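Local coordinates for protein TASOR (Homo sapiens, PDB 6TL1) that contributes, as a component of the HUSH complex, to H3K9me3-dependent epigenetic silencing in the nucleus, this part being its pseudo-PARP domain, at residues Y72-M76 and Y108-A113; K133-G137 and Q181-Y185; L90-S95 and S104-L109. One frame throughout, in Å; residues are numbered along the deposited sequence.

Interaction 1: residues Y72-M76 and Y108-A113; sequences YAFLM and YLSRYA
Two extended segments cross steeply here, the strands 72-76 and 108-110 running at 102° to each other with their axes 4.6 Å apart at closest approach, so they can pair at a single point. Y72 takes no direct part, but its carbonyl is bridged to the second segment by water 1, which donates to Y72 O (2.8 Å) and to R111 O (2.5 Å). A73 directs its CB at the other strand and packs it 3.8 Å from L109 CB and 3.4 Å from S110 O. F74 forms the one beta bridge, an antiparallel hydrogen-bonded pair with S110 (CA-CA 5.0 Å): F74 N donates to S110 O at 3.0 Å, and S110 N donates to F74 O at 2.8 Å. With chi1 in m (-43°) and chi2 at 90°, the F74 ring packs against the segment R111-A113 that follows the strand; A113 CB sits 4.0 Å from the ring centroid, 2° off its normal, in a CH-pi contact, while R111 O approaches the ring edge, 3.6 Å from F74 CE1. L75, chi1 t and chi2 p, places CD1 3.9 Å from Y108 O, and L75 CB packs 4.1 Å from L109 CD2. L21 of helix 12-22 touches both F74 and A113. This isolated bridge joins edge strands of two sheets, 71-77 of the five-stranded antiparallel sheet and 107-110 of the mixed one, at the heart of the PARP-like fold.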
ATOM      1  N   TYR A  72      -5.726  -4.969  -0.836  1.00 33.75           N
ATOM      2  CA  TYR A  72      -5.562  -3.522  -0.864  1.00 31.65           C
ATOM      3  C   TYR A  72      -4.537  -3.072   0.171  1.00 36.87           C
ATOM      4  O   TYR A  72      -4.395  -3.678   1.234  1.00 36.10           O
ATOM      5  CB  TYR A  72      -6.907  -2.823  -0.581  1.00 35.35           C
ATOM      6  CG  TYR A  72      -7.972  -3.128  -1.606  1.00 34.03           C
ATOM      7  CD1 TYR A  72      -7.930  -2.538  -2.870  1.00 37.55           C
ATOM      8  CD2 TYR A  72      -9.020  -3.995  -1.325  1.00 35.13           C
ATOM      9  CE1 TYR A  72      -8.904  -2.794  -3.819  1.00 38.46           C
ATOM     10  CE2 TYR A  72     -10.015  -4.252  -2.282  1.00 39.62           C
ATOM     11  CZ  TYR A  72      -9.929  -3.650  -3.533  1.00 41.30           C
ATOM     12  OH  TYR A  72     -10.869  -3.883  -4.517  1.00 45.76           O
ATOM     13  N   ALA A  73      -3.806  -2.010  -0.167  1.00 35.24           N
ATOM     14  CA  ALA A  73      -2.879  -1.354   0.746  1.00 35.82           C
ATOM     15  C   ALA A  73      -2.938   0.145   0.492  1.00 36.51           C
ATOM     16  O   ALA A  73      -3.499   0.603  -0.512  1.00 36.67           O
ATOM     17  CB  ALA A  73      -1.444  -1.872   0.579  1.00 33.02           C
ATOM     18  N   PHE A  74      -2.312   0.917   1.382  1.00 33.30           N
ATOM     19  CA  PHE A  74      -2.603   2.343   1.480  1.00 32.21           C
ATOM     20  C   PHE A  74      -1.344   3.192   1.546  1.00 35.62           C
ATOM     21  O   PHE A  74      -0.281   2.751   1.998  1.00 32.10           O
ATOM     22  CB  PHE A  74      -3.491   2.604   2.706  1.00 31.82           C
ATOM     23  CG  PHE A  74      -4.580   1.595   2.840  1.00 35.26           C
ATOM     24  CD1 PHE A  74      -4.382   0.438   3.570  1.00 36.44           C
ATOM     25  CD2 PHE A  74      -5.769   1.759   2.155  1.00 36.75           C
ATOM     26  CE1 PHE A  74      -5.356  -0.516   3.649  1.00 41.90           C
ATOM     27  CE2 PHE A  74      -6.758   0.806   2.235  1.00 39.72           C
ATOM     28  CZ  PHE A  74      -6.549  -0.334   2.986  1.00 40.36           C
ATOM     29  N   LEU A  75      -1.490   4.430   1.090  1.00 37.16           N
ATOM     30  CA  LEU A  75      -0.413   5.407   1.124  1.00 34.00           C
ATOM     31  C   LEU A  75      -1.025   6.784   1.317  1.00 34.50           C
ATOM     32  O   LEU A  75      -1.819   7.235   0.484  1.00 38.31           O
ATOM     33  CB  LEU A  75       0.417   5.368  -0.159  1.00 34.59           C
ATOM     34  CG  LEU A  75       1.713   6.178  -0.113  1.00 40.02           C
ATOM     35  CD1 LEU A  75       2.669   5.564   0.896  1.00 38.23           C
ATOM     36  CD2 LEU A  75       2.370   6.225  -1.497  1.00 43.79           C
ATOM     37  N   MET A  76      -0.648   7.456   2.399  1.00 33.65           N
ATOM     38  CA  MET A  76      -0.982   8.864   2.553  1.00 37.79           C
ATOM     39  C   MET A  76       0.040   9.655   1.746  1.00 42.46           C
ATOM     40  O   MET A  76       1.237   9.365   1.806  1.00 41.63           O
ATOM     41  CB  MET A  76      -0.972   9.285   4.021  1.00 40.70           C
ATOM     42  CG  MET A  76      -1.243  10.756   4.214  1.00 47.75           C
ATOM     43  SD  MET A  76      -1.681  11.157   5.916  1.00 55.55           S
ATOM     44  CE  MET A  76      -0.140  10.737   6.747  1.00 53.71           C
ATOM     45  N   TYR A 108       7.140   0.992  -0.342  1.00 33.38           N
ATOM     46  CA  TYR A 108       6.520   0.675   0.939  1.00 38.10           C
ATOM     47  C   TYR A 108       5.060   1.120   0.940  1.00 34.80           C
ATOM     48  O   TYR A 108       4.760   2.262   0.587  1.00 35.85           O
ATOM     49  CB  TYR A 108       7.272   1.365   2.075  1.00 37.33           C
ATOM     50  CG  TYR A 108       8.539   0.682   2.535  1.00 38.74           C
ATOM     51  CD1 TYR A 108       8.491  -0.286   3.528  1.00 34.94           C
ATOM     52  CD2 TYR A 108       9.781   1.033   2.014  1.00 39.57           C
ATOM     53  CE1 TYR A 108       9.616  -0.902   3.970  1.00 32.50           C
ATOM     54  CE2 TYR A 108      10.938   0.417   2.465  1.00 40.99           C
ATOM     55  CZ  TYR A 108      10.844  -0.552   3.443  1.00 39.37           C
ATOM     56  OH  TYR A 108      11.964  -1.187   3.930  1.00 38.18           O
ATOM     57  N   LEU A 109       4.161   0.232   1.352  1.00 35.04           N
ATOM     58  CA  LEU A 109       2.745   0.559   1.506  1.00 35.86           C
ATOM     59  C   LEU A 109       2.266   0.145   2.893  1.00 34.83           C
ATOM     60  O   LEU A 109       2.706  -0.872   3.425  1.00 33.41           O
ATOM     61  CB  LEU A 109       1.878  -0.139   0.422  1.00 33.70           C
ATOM     62  CG  LEU A 109       2.153   0.226  -1.042  1.00 33.07           C
ATOM     63  CD1 LEU A 109       1.297  -0.570  -1.987  1.00 28.70           C
ATOM     64  CD2 LEU A 109       1.824   1.698  -1.228  1.00 31.37           C
ATOM     65  N   SER A 110       1.344   0.931   3.469  1.00 33.81           N
ATOM     66  CA  SER A 110       0.769   0.598   4.774  1.00 37.26           C
ATOM     67  C   SER A 110      -0.231  -0.540   4.639  1.00 35.31           C
ATOM     68  O   SER A 110      -1.049  -0.567   3.715  1.00 35.47           O
ATOM     69  CB  SER A 110       0.044   1.795   5.399  1.00 38.56           C
ATOM     70  OG  SER A 110       0.918   2.769   5.914  1.00 38.36           O
ATOM     71  N   ARG A 111      -0.158  -1.479   5.575  1.00 32.44           N
ATOM     72  CA  ARG A 111      -1.145  -2.550   5.672  1.00 36.20           C
ATOM     73  C   ARG A 111      -2.480  -2.034   6.207  1.00 36.10           C
ATOM     74  O   ARG A 111      -3.539  -2.590   5.885  1.00 36.05           O
ATOM     75  CB  ARG A 111      -0.604  -3.655   6.584  1.00 37.66           C
ATOM     76  CG  ARG A 111      -1.597  -4.710   7.028  1.00 44.72           C
ATOM     77  CD  ARG A 111      -0.897  -5.968   7.530  1.00 48.61           C
ATOM     78  NE  ARG A 111      -1.830  -6.869   8.209  1.00 52.62           N
ATOM     79  CZ  ARG A 111      -1.475  -7.828   9.066  1.00 51.05           C
ATOM     80  NH1 ARG A 111      -0.198  -8.019   9.365  1.00 49.69           N
ATOM     81  NH2 ARG A 111      -2.402  -8.596   9.629  1.00 47.66           N
ATOM     82  N   TYR A 112      -2.447  -1.007   7.047  1.00 34.35           N
ATOM     83  CA  TYR A 112      -3.607  -0.563   7.806  1.00 36.04           C
ATOM     84  C   TYR A 112      -3.973   0.861   7.424  1.00 36.25           C
ATOM     85  O   TYR A 112      -3.101   1.732   7.347  1.00 37.22           O
ATOM     86  CB  TYR A 112      -3.342  -0.648   9.310  1.00 34.50           C
ATOM     87  CG  TYR A 112      -3.145  -2.051   9.832  1.00 33.38           C
ATOM     88  CD1 TYR A 112      -4.203  -2.938   9.867  1.00 37.66           C
ATOM     89  CD2 TYR A 112      -1.898  -2.489  10.296  1.00 37.63           C
ATOM     90  CE1 TYR A 112      -4.055  -4.214  10.350  1.00 40.51           C
ATOM     91  CE2 TYR A 112      -1.734  -3.787  10.781  1.00 36.00           C
ATOM     92  CZ  TYR A 112      -2.832  -4.638  10.807  1.00 37.74           C
ATOM     93  OH  TYR A 112      -2.738  -5.920  11.274  1.00 39.90           O
ATOM     94  N   ALA A 113      -5.268   1.097   7.207  1.00 33.94           N
ATOM     95  CA  ALA A 113      -5.727   2.399   6.740  1.00 37.07           C
ATOM     96  C   ALA A 113      -5.730   3.466   7.822  1.00 38.44           C
ATOM     97  O   ALA A 113      -5.911   4.641   7.485  1.00 37.59           O
ATOM     98  CB  ALA A 113      -7.136   2.281   6.156  1.00 37.89           C
TER
HETATM   99  O   HOH W   1      -3.819  -4.130   3.953  1.00 40.68           O

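Interaction 2: residues K133-G137 and Q181-Y185; sequences KIMKG and QYYFY
The segments 133-137 and 181-185 meet mainly through side chains, with their backbones well separated: the nearest CA pair, K136 and F184, is 8.0 Å apart. I134 is extended (phi/psi -138/160) and aims its CB at the opposite segment; chi1 p and chi2 t bring CD1 against both aromatic rings, 3.5 Å from F184 CZ and 3.8 Å from Y182 CD2. Y182 and F184, two residues apart on an extended backbone, both project toward I134 with chi1 in m, whereas the intervening Y183 is out of reach. Their chi2 values, -44° for Y182 and -87° for F184, set the rings differently, so that Y182 offers a face to K136 and F184 an edge to the backbone of M135 and K136. The CA-to-CB bond of M135 points away, yet its carbonyl O lies 3.5 Å from F184 CE1, near the plane of the ring. At K136 the backbone leaves the extended conformation (-69/-24), and the chain m, t, m, m folds the aliphatic part across the Y182 ring, with CD over one face and 3.6 Å from Y182 CE1. K136 CA also stands at the edge of the F184 ring, 4.0 Å from CE1. The contact thus packs the end of strand 126-134, in the antiparallel sheet, against strand 181-184 of the mixed sheet; A73 of strand 71-77 touches both I134 and Y182, C159 of strand 159-162 meets K136 and F184, and M135 packs against F51 and R55 of helix 45-60.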
ATOM      1  N   LYS A 133      -4.475  -1.532  -5.282  1.00 35.55           N
ATOM      2  CA  LYS A 133      -4.659  -2.968  -5.321  1.00 34.44           C
ATOM      3  C   LYS A 133      -3.281  -3.596  -5.487  1.00 35.58           C
ATOM      4  O   LYS A 133      -2.406  -3.043  -6.161  1.00 39.83           O
ATOM      5  CB  LYS A 133      -5.611  -3.407  -6.435  1.00 35.93           C
ATOM      6  CG  LYS A 133      -5.125  -3.236  -7.855  1.00 46.21           C
ATOM      7  CD  LYS A 133      -6.126  -3.900  -8.812  1.00 46.78           C
ATOM      8  CE  LYS A 133      -5.788  -3.669 -10.288  1.00 49.69           C
ATOM      9  NZ  LYS A 133      -6.889  -4.190 -11.168  1.00 54.81           N
ATOM     10  N   ILE A 134      -3.067  -4.715  -4.800  1.00 36.84           N
ATOM     11  CA  ILE A 134      -1.769  -5.369  -4.751  1.00 35.84           C
ATOM     12  C   ILE A 134      -1.988  -6.863  -4.873  1.00 38.02           C
ATOM     13  O   ILE A 134      -3.081  -7.378  -4.624  1.00 40.42           O
ATOM     14  CB  ILE A 134      -0.988  -5.071  -3.448  1.00 35.54           C
ATOM     15  CG1 ILE A 134      -1.838  -5.497  -2.238  1.00 42.13           C
ATOM     16  CG2 ILE A 134      -0.619  -3.606  -3.392  1.00 28.01           C
ATOM     17  CD1 ILE A 134      -1.157  -5.326  -0.886  1.00 39.49           C
ATOM     18  N   MET A 135      -0.921  -7.550  -5.261  1.00 34.71           N
ATOM     19  CA  MET A 135      -0.814  -8.997  -5.121  1.00 36.43           C
ATOM     20  C   MET A 135       0.393  -9.277  -4.251  1.00 40.75           C
ATOM     21  O   MET A 135       1.538  -9.051  -4.671  1.00 38.21           O
ATOM     22  CB  MET A 135      -0.681  -9.668  -6.482  1.00 38.30           C
ATOM     23  CG  MET A 135      -1.934  -9.534  -7.324  1.00 50.80           C
ATOM     24  SD  MET A 135      -1.750 -10.399  -8.889  1.00 57.46           S
ATOM     25  CE  MET A 135      -0.691  -9.224  -9.710  1.00 55.13           C
ATOM     26  N   LYS A 136       0.142  -9.748  -3.030  1.00 41.06           N
ATOM     27  CA  LYS A 136       1.262 -10.060  -2.172  1.00 42.29           C
ATOM     28  C   LYS A 136       2.015 -11.271  -2.691  1.00 41.23           C
ATOM     29  O   LYS A 136       3.203 -11.415  -2.404  1.00 41.58           O
ATOM     30  CB  LYS A 136       0.805 -10.286  -0.727  1.00 46.67           C
ATOM     31  CG  LYS A 136       0.078  -9.109  -0.102  1.00 51.96           C
ATOM     32  CD  LYS A 136       0.077  -9.231   1.419  1.00 57.43           C
ATOM     33  CE  LYS A 136      -1.086 -10.045   1.949  1.00 57.54           C
ATOM     34  NZ  LYS A 136      -2.404  -9.459   1.582  1.00 64.11           N
ATOM     35  N   GLY A 137       1.348 -12.126  -3.465  1.00 43.13           N
ATOM     36  CA  GLY A 137       2.011 -13.273  -4.062  1.00 41.82           C
ATOM     37  C   GLY A 137       2.651 -14.155  -3.008  1.00 44.81           C
ATOM     38  O   GLY A 137       2.095 -14.386  -1.921  1.00 44.12           O
ATOM     39  N   GLN A 181       4.272  -2.531   7.422  1.00 35.21           N
ATOM     40  CA  GLN A 181       4.398  -2.174   6.020  1.00 37.19           C
ATOM     41  C   GLN A 181       4.467  -3.411   5.143  1.00 35.09           C
ATOM     42  O   GLN A 181       4.813  -4.511   5.588  1.00 32.71           O
ATOM     43  CB  GLN A 181       5.648  -1.324   5.774  1.00 39.45           C
ATOM     44  CG  GLN A 181       5.654  -0.043   6.539  1.00 40.31           C
ATOM     45  CD  GLN A 181       4.744   0.979   5.907  1.00 40.50           C
ATOM     46  OE1 GLN A 181       4.848   1.279   4.716  1.00 43.76           O
ATOM     47  NE2 GLN A 181       3.795   1.484   6.698  1.00 39.76           N
ATOM     48  N   TYR A 182       4.105  -3.209   3.883  1.00 35.89           N
ATOM     49  CA  TYR A 182       4.400  -4.124   2.792  1.00 38.77           C
ATOM     50  C   TYR A 182       5.528  -3.516   1.966  1.00 38.38           C
ATOM     51  O   TYR A 182       5.551  -2.304   1.743  1.00 38.02           O
ATOM     52  CB  TYR A 182       3.176  -4.336   1.903  1.00 41.44           C
ATOM     53  CG  TYR A 182       2.020  -5.083   2.537  1.00 46.22           C
ATOM     54  CD1 TYR A 182       2.229  -6.225   3.289  1.00 51.46           C
ATOM     55  CD2 TYR A 182       0.711  -4.636   2.375  1.00 50.87           C
ATOM     56  CE1 TYR A 182       1.173  -6.906   3.873  1.00 55.27           C
ATOM     57  CE2 TYR A 182      -0.360  -5.319   2.947  1.00 50.55           C
ATOM     58  CZ  TYR A 182      -0.119  -6.448   3.700  1.00 54.12           C
ATOM     59  OH  TYR A 182      -1.161  -7.134   4.279  1.00 55.23           O
ATOM     60  N   TYR A 183       6.451  -4.345   1.496  1.00 40.64           N
ATOM     61  CA  TYR A 183       7.598  -3.892   0.703  1.00 36.27           C
ATOM     62  C   TYR A 183       7.591  -4.641  -0.624  1.00 36.54           C
ATOM     63  O   TYR A 183       7.956  -5.817  -0.671  1.00 36.28           O
ATOM     64  CB  TYR A 183       8.887  -4.121   1.475  1.00 34.40           C
ATOM     65  CG  TYR A 183      10.186  -3.765   0.775  1.00 36.60           C
ATOM     66  CD1 TYR A 183      10.555  -2.444   0.583  1.00 37.31           C
ATOM     67  CD2 TYR A 183      11.073  -4.756   0.374  1.00 35.23           C
ATOM     68  CE1 TYR A 183      11.782  -2.115  -0.004  1.00 37.88           C
ATOM     69  CE2 TYR A 183      12.299  -4.441  -0.230  1.00 38.24           C
ATOM     70  CZ  TYR A 183      12.638  -3.123  -0.411  1.00 38.55           C
ATOM     71  OH  TYR A 183      13.837  -2.806  -0.997  1.00 39.26           O
ATOM     72  N   PHE A 184       7.146  -3.968  -1.682  1.00 33.04           N
ATOM     73  CA  PHE A 184       6.985  -4.560  -3.000  1.00 35.16           C
ATOM     74  C   PHE A 184       8.173  -4.226  -3.896  1.00 37.21           C
ATOM     75  O   PHE A 184       8.678  -3.103  -3.894  1.00 37.71           O
ATOM     76  CB  PHE A 184       5.690  -4.073  -3.644  1.00 32.36           C
ATOM     77  CG  PHE A 184       4.462  -4.648  -3.014  1.00 36.69           C
ATOM     78  CD1 PHE A 184       3.957  -5.866  -3.439  1.00 40.12           C
ATOM     79  CD2 PHE A 184       3.821  -3.979  -1.987  1.00 40.16           C
ATOM     80  CE1 PHE A 184       2.827  -6.410  -2.848  1.00 41.70           C
ATOM     81  CE2 PHE A 184       2.685  -4.513  -1.399  1.00 40.31           C
ATOM     82  CZ  PHE A 184       2.198  -5.737  -1.828  1.00 40.83           C
ATOM     83  N   TYR A 185       8.609  -5.203  -4.672  1.00 39.14           N
ATOM     84  CA  TYR A 185       9.736  -4.994  -5.560  1.00 39.81           C
ATOM     85  C   TYR A 185       9.584  -5.957  -6.719  1.00 39.05           C
ATOM     86  O   TYR A 185       8.786  -6.898  -6.674  1.00 35.27           O
ATOM     87  CB  TYR A 185      11.064  -5.224  -4.835  1.00 34.06           C
ATOM     88  CG  TYR A 185      11.083  -6.585  -4.204  1.00 39.68           C
ATOM     89  CD1 TYR A 185      11.483  -7.703  -4.927  1.00 40.99           C
ATOM     90  CD2 TYR A 185      10.680  -6.761  -2.887  1.00 42.58           C
ATOM     91  CE1 TYR A 185      11.479  -8.955  -4.356  1.00 44.12           C
ATOM     92  CE2 TYR A 185      10.690  -8.010  -2.300  1.00 41.27           C
ATOM     93  CZ  TYR A 185      11.089  -9.101  -3.033  1.00 40.49           C
ATOM     94  OH  TYR A 185      11.084 -10.348  -2.456  1.00 40.19           O
TER

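Interaction 3: residues L90-S95 and S104-L109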
ATOM      1  N   LEU A  90       3.511   4.011  -8.508  1.00 41.63           N
ATOM      2  CA  LEU A  90       4.391   4.199  -7.361  1.00 40.41           C
ATOM      3  C   LEU A  90       5.790   3.691  -7.694  1.00 40.75           C
ATOM      4  O   LEU A  90       5.955   2.531  -8.078  1.00 40.27           O
ATOM      5  CB  LEU A  90       3.841   3.467  -6.146  1.00 38.20           C
ATOM      6  CG  LEU A  90       4.616   3.659  -4.844  1.00 41.33           C
ATOM      7  CD1 LEU A  90       4.682   5.131  -4.454  1.00 40.61           C
ATOM      8  CD2 LEU A  90       3.963   2.847  -3.751  1.00 43.09           C
ATOM      9  N   HIS A  91       6.790   4.552  -7.532  1.00 45.20           N
ATOM     10  CA  HIS A  91       8.169   4.240  -7.872  1.00 48.39           C
ATOM     11  C   HIS A  91       9.029   4.097  -6.624  1.00 47.91           C
ATOM     12  O   HIS A  91       8.686   4.594  -5.542  1.00 40.75           O
ATOM     13  CB  HIS A  91       8.766   5.321  -8.779  1.00 51.22           C
ATOM     14  CG  HIS A  91       8.226   5.303 -10.176  1.00 56.37           C
ATOM     15  ND1 HIS A  91       6.962   5.751 -10.489  1.00 58.95           N
ATOM     16  CD2 HIS A  91       8.779   4.891 -11.340  1.00 60.95           C
ATOM     17  CE1 HIS A  91       6.757   5.614 -11.786  1.00 60.55           C
ATOM     18  NE2 HIS A  91       7.845   5.096 -12.327  1.00 62.30           N
ATOM     19  N   VAL A  92      10.176   3.424  -6.801  1.00 43.17           N
ATOM     20  CA  VAL A  92      11.126   3.294  -5.704  1.00 46.75           C
ATOM     21  C   VAL A  92      11.644   4.672  -5.328  1.00 51.27           C
ATOM     22  O   VAL A  92      11.597   5.624  -6.118  1.00 49.47           O
ATOM     23  CB  VAL A  92      12.299   2.367  -6.070  1.00 40.31           C
ATOM     24  CG1 VAL A  92      11.803   0.945  -6.300  1.00 36.62           C
ATOM     25  CG2 VAL A  92      13.035   2.910  -7.307  1.00 43.90           C
ATOM     26  N   GLY A  93      12.181   4.765  -4.112  1.00 52.41           N
ATOM     27  CA  GLY A  93      12.759   5.997  -3.620  1.00 57.84           C
ATOM     28  C   GLY A  93      11.777   7.009  -3.071  1.00 57.68           C
ATOM     29  O   GLY A  93      12.191   8.123  -2.732  1.00 59.88           O
ATOM     30  N   GLN A  94      10.495   6.674  -2.973  1.00 55.49           N
ATOM     31  CA  GLN A  94       9.500   7.613  -2.475  1.00 59.84           C
ATOM     32  C   GLN A  94       9.222   7.448  -0.986  1.00 57.58           C
ATOM     33  O   GLN A  94       8.486   8.258  -0.414  1.00 61.28           O
ATOM     34  CB  GLN A  94       8.202   7.472  -3.272  1.00 66.70           C
ATOM     35  CG  GLN A  94       8.390   7.737  -4.763  1.00 74.90           C
ATOM     36  CD  GLN A  94       8.773   9.176  -5.060  1.00 83.09           C
ATOM     37  OE1 GLN A  94       9.714   9.436  -5.808  1.00 87.73           O
ATOM     38  NE2 GLN A  94       8.040  10.120  -4.474  1.00 86.04           N
ATOM     39  N   SER A  95       9.800   6.438  -0.347  1.00 50.91           N
ATOM     40  CA  SER A  95       9.670   6.248   1.085  1.00 53.78           C
ATOM     41  C   SER A  95      11.030   6.421   1.746  1.00 57.00           C
ATOM     42  O   SER A  95      12.073   6.294   1.106  1.00 55.73           O
ATOM     43  CB  SER A  95       9.104   4.863   1.415  1.00 51.53           C
ATOM     44  OG  SER A  95       9.187   4.625   2.810  1.00 52.03           O
ATOM     45  N   SER A 104      15.338   2.490  -1.944  1.00 44.61           N
ATOM     46  CA  SER A 104      15.779   2.682  -3.317  1.00 46.99           C
ATOM     47  C   SER A 104      15.538   1.450  -4.172  1.00 45.42           C
ATOM     48  O   SER A 104      15.676   1.524  -5.397  1.00 49.48           O
ATOM     49  CB  SER A 104      17.267   3.033  -3.350  1.00 49.13           C
ATOM     50  OG  SER A 104      18.050   1.938  -2.891  1.00 51.52           O
ATOM     51  N   MET A 105      15.191   0.323  -3.556  1.00 40.43           N
ATOM     52  CA  MET A 105      15.006  -0.932  -4.265  1.00 41.11           C
ATOM     53  C   MET A 105      13.573  -1.444  -4.255  1.00 41.01           C
ATOM     54  O   MET A 105      13.271  -2.388  -4.992  1.00 40.46           O
ATOM     55  CB  MET A 105      15.941  -2.003  -3.681  1.00 44.94           C
ATOM     56  CG  MET A 105      17.414  -1.685  -3.940  1.00 52.46           C
ATOM     57  SD  MET A 105      18.554  -3.000  -3.466  1.00 57.71           S
ATOM     58  CE  MET A 105      18.691  -2.793  -1.710  1.00 57.59           C
ATOM     59  N   GLY A 106      12.694  -0.866  -3.435  1.00 40.35           N
ATOM     60  CA  GLY A 106      11.324  -1.316  -3.326  1.00 39.61           C
ATOM     61  C   GLY A 106      10.427  -0.159  -2.948  1.00 40.84           C
ATOM     62  O   GLY A 106      10.883   0.971  -2.753  1.00 42.78           O
ATOM     63  N   VAL A 107       9.134  -0.445  -2.863  1.00 39.77           N
ATOM     64  CA  VAL A 107       8.143   0.555  -2.497  1.00 39.70           C
ATOM     65  C   VAL A 107       7.407   0.071  -1.258  1.00 36.29           C
ATOM     66  O   VAL A 107       7.109  -1.119  -1.123  1.00 38.09           O
ATOM     67  CB  VAL A 107       7.179   0.855  -3.667  1.00 40.68           C
ATOM     68  CG1 VAL A 107       7.996   1.219  -4.926  1.00 41.31           C
ATOM     69  CG2 VAL A 107       6.249  -0.319  -3.953  1.00 37.13           C
ATOM     70  N   TYR A 108       7.140   0.992  -0.342  1.00 33.38           N
ATOM     71  CA  TYR A 108       6.520   0.675   0.939  1.00 38.10           C
ATOM     72  C   TYR A 108       5.060   1.120   0.940  1.00 34.80           C
ATOM     73  O   TYR A 108       4.760   2.262   0.587  1.00 35.85           O
ATOM     74  CB  TYR A 108       7.272   1.365   2.075  1.00 37.33           C
ATOM     75  CG  TYR A 108       8.539   0.682   2.535  1.00 38.74           C
ATOM     76  CD1 TYR A 108       8.491  -0.286   3.528  1.00 34.94           C
ATOM     77  CD2 TYR A 108       9.781   1.033   2.014  1.00 39.57           C
ATOM     78  CE1 TYR A 108       9.616  -0.902   3.970  1.00 32.50           C
ATOM     79  CE2 TYR A 108      10.938   0.417   2.465  1.00 40.99           C
ATOM     80  CZ  TYR A 108      10.844  -0.552   3.443  1.00 39.37           C
ATOM     81  OH  TYR A 108      11.964  -1.187   3.930  1.00 38.18           O
ATOM     82  N   LEU A 109       4.161   0.232   1.352  1.00 35.04           N
ATOM     83  CA  LEU A 109       2.745   0.559   1.506  1.00 35.86           C
ATOM     84  C   LEU A 109       2.266   0.145   2.893  1.00 34.83           C
ATOM     85  O   LEU A 109       2.706  -0.872   3.425  1.00 33.41           O
ATOM     86  CB  LEU A 109       1.878  -0.139   0.422  1.00 33.70           C
ATOM     87  CG  LEU A 109       2.153   0.226  -1.042  1.00 33.07           C
ATOM     88  CD1 LEU A 109       1.297  -0.570  -1.987  1.00 28.70           C
ATOM     89  CD2 LEU A 109       1.824   1.698  -1.228  1.00 31.37           C
TER
HETATM   90  O   HOH W   2      10.476   3.709  -1.535  1.00 43.46           O
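A type II beta turn from H91 to Q94, in the loop between helix 82-88 and strand 107-110 of the PARP-like domain, packs against the chain leading into that edge strand. The CA-to-CB bond of S104 points away, and its OG is hydrogen-bonded to S102 OG, but its backbone lies close to the turn: S104 O is 3.5 Å from V92 CG2, and the S104 and G93 CA atoms are 4.5 Å apart. G93 holds the left-handed position of the turn (81/5). M105 likewise points its CB away and touches D152 and L192, leaving its main chain to V92, whose CG1 lies 3.6 Å from M105 C and 3.5 Å from G106 N. V107, in extended conformation, packs its CG1 3.5 Å from H91 C and 4.1 Å from V92 CG1, and its CB is 3.8 Å from L90 CD2. The Y108 ring passes beside S95, with CD2 3.7 Å from S95 OG, while the phenol hydroxyl is hydrogen-bonded to the backbone of G101 and L100, and S95 OG to I97 N. L109 extends CD2 to within 3.5 Å of L90 CD2, joining these leucines to F132 of strand 126-134 and L75 of strand 71-77. The polar link between the segments is made by water 2, which donates to G106 O at 3.0 Å and accepts from S95 N at 3.1 Å and, weakly, from G93 N at 3.3 Å.

Strand 107-110 ties the three contacts together. Interactions 1 and 3 share Y108 and L109, their centres about 12 Å apart, and also touch directly where L75 CD2 lies 3.9 Å from L90 CD1. The same strand pairs with 181-184 of interaction 2: L109 O and Y182 N, 2.8 Å apart, and F184 O and V107 N, 2.9 Å apart, are probable hydrogen bonds of the mixed sheet. On the antiparallel sheet, neighbouring strands 71-77 and 126-134 supply the first segments of interactions 1 and 2, whose centres are about 10 Å apart. Interactions 1 and 2 therefore join the two sheets, while interaction 3 packs a turn against strand 107-110.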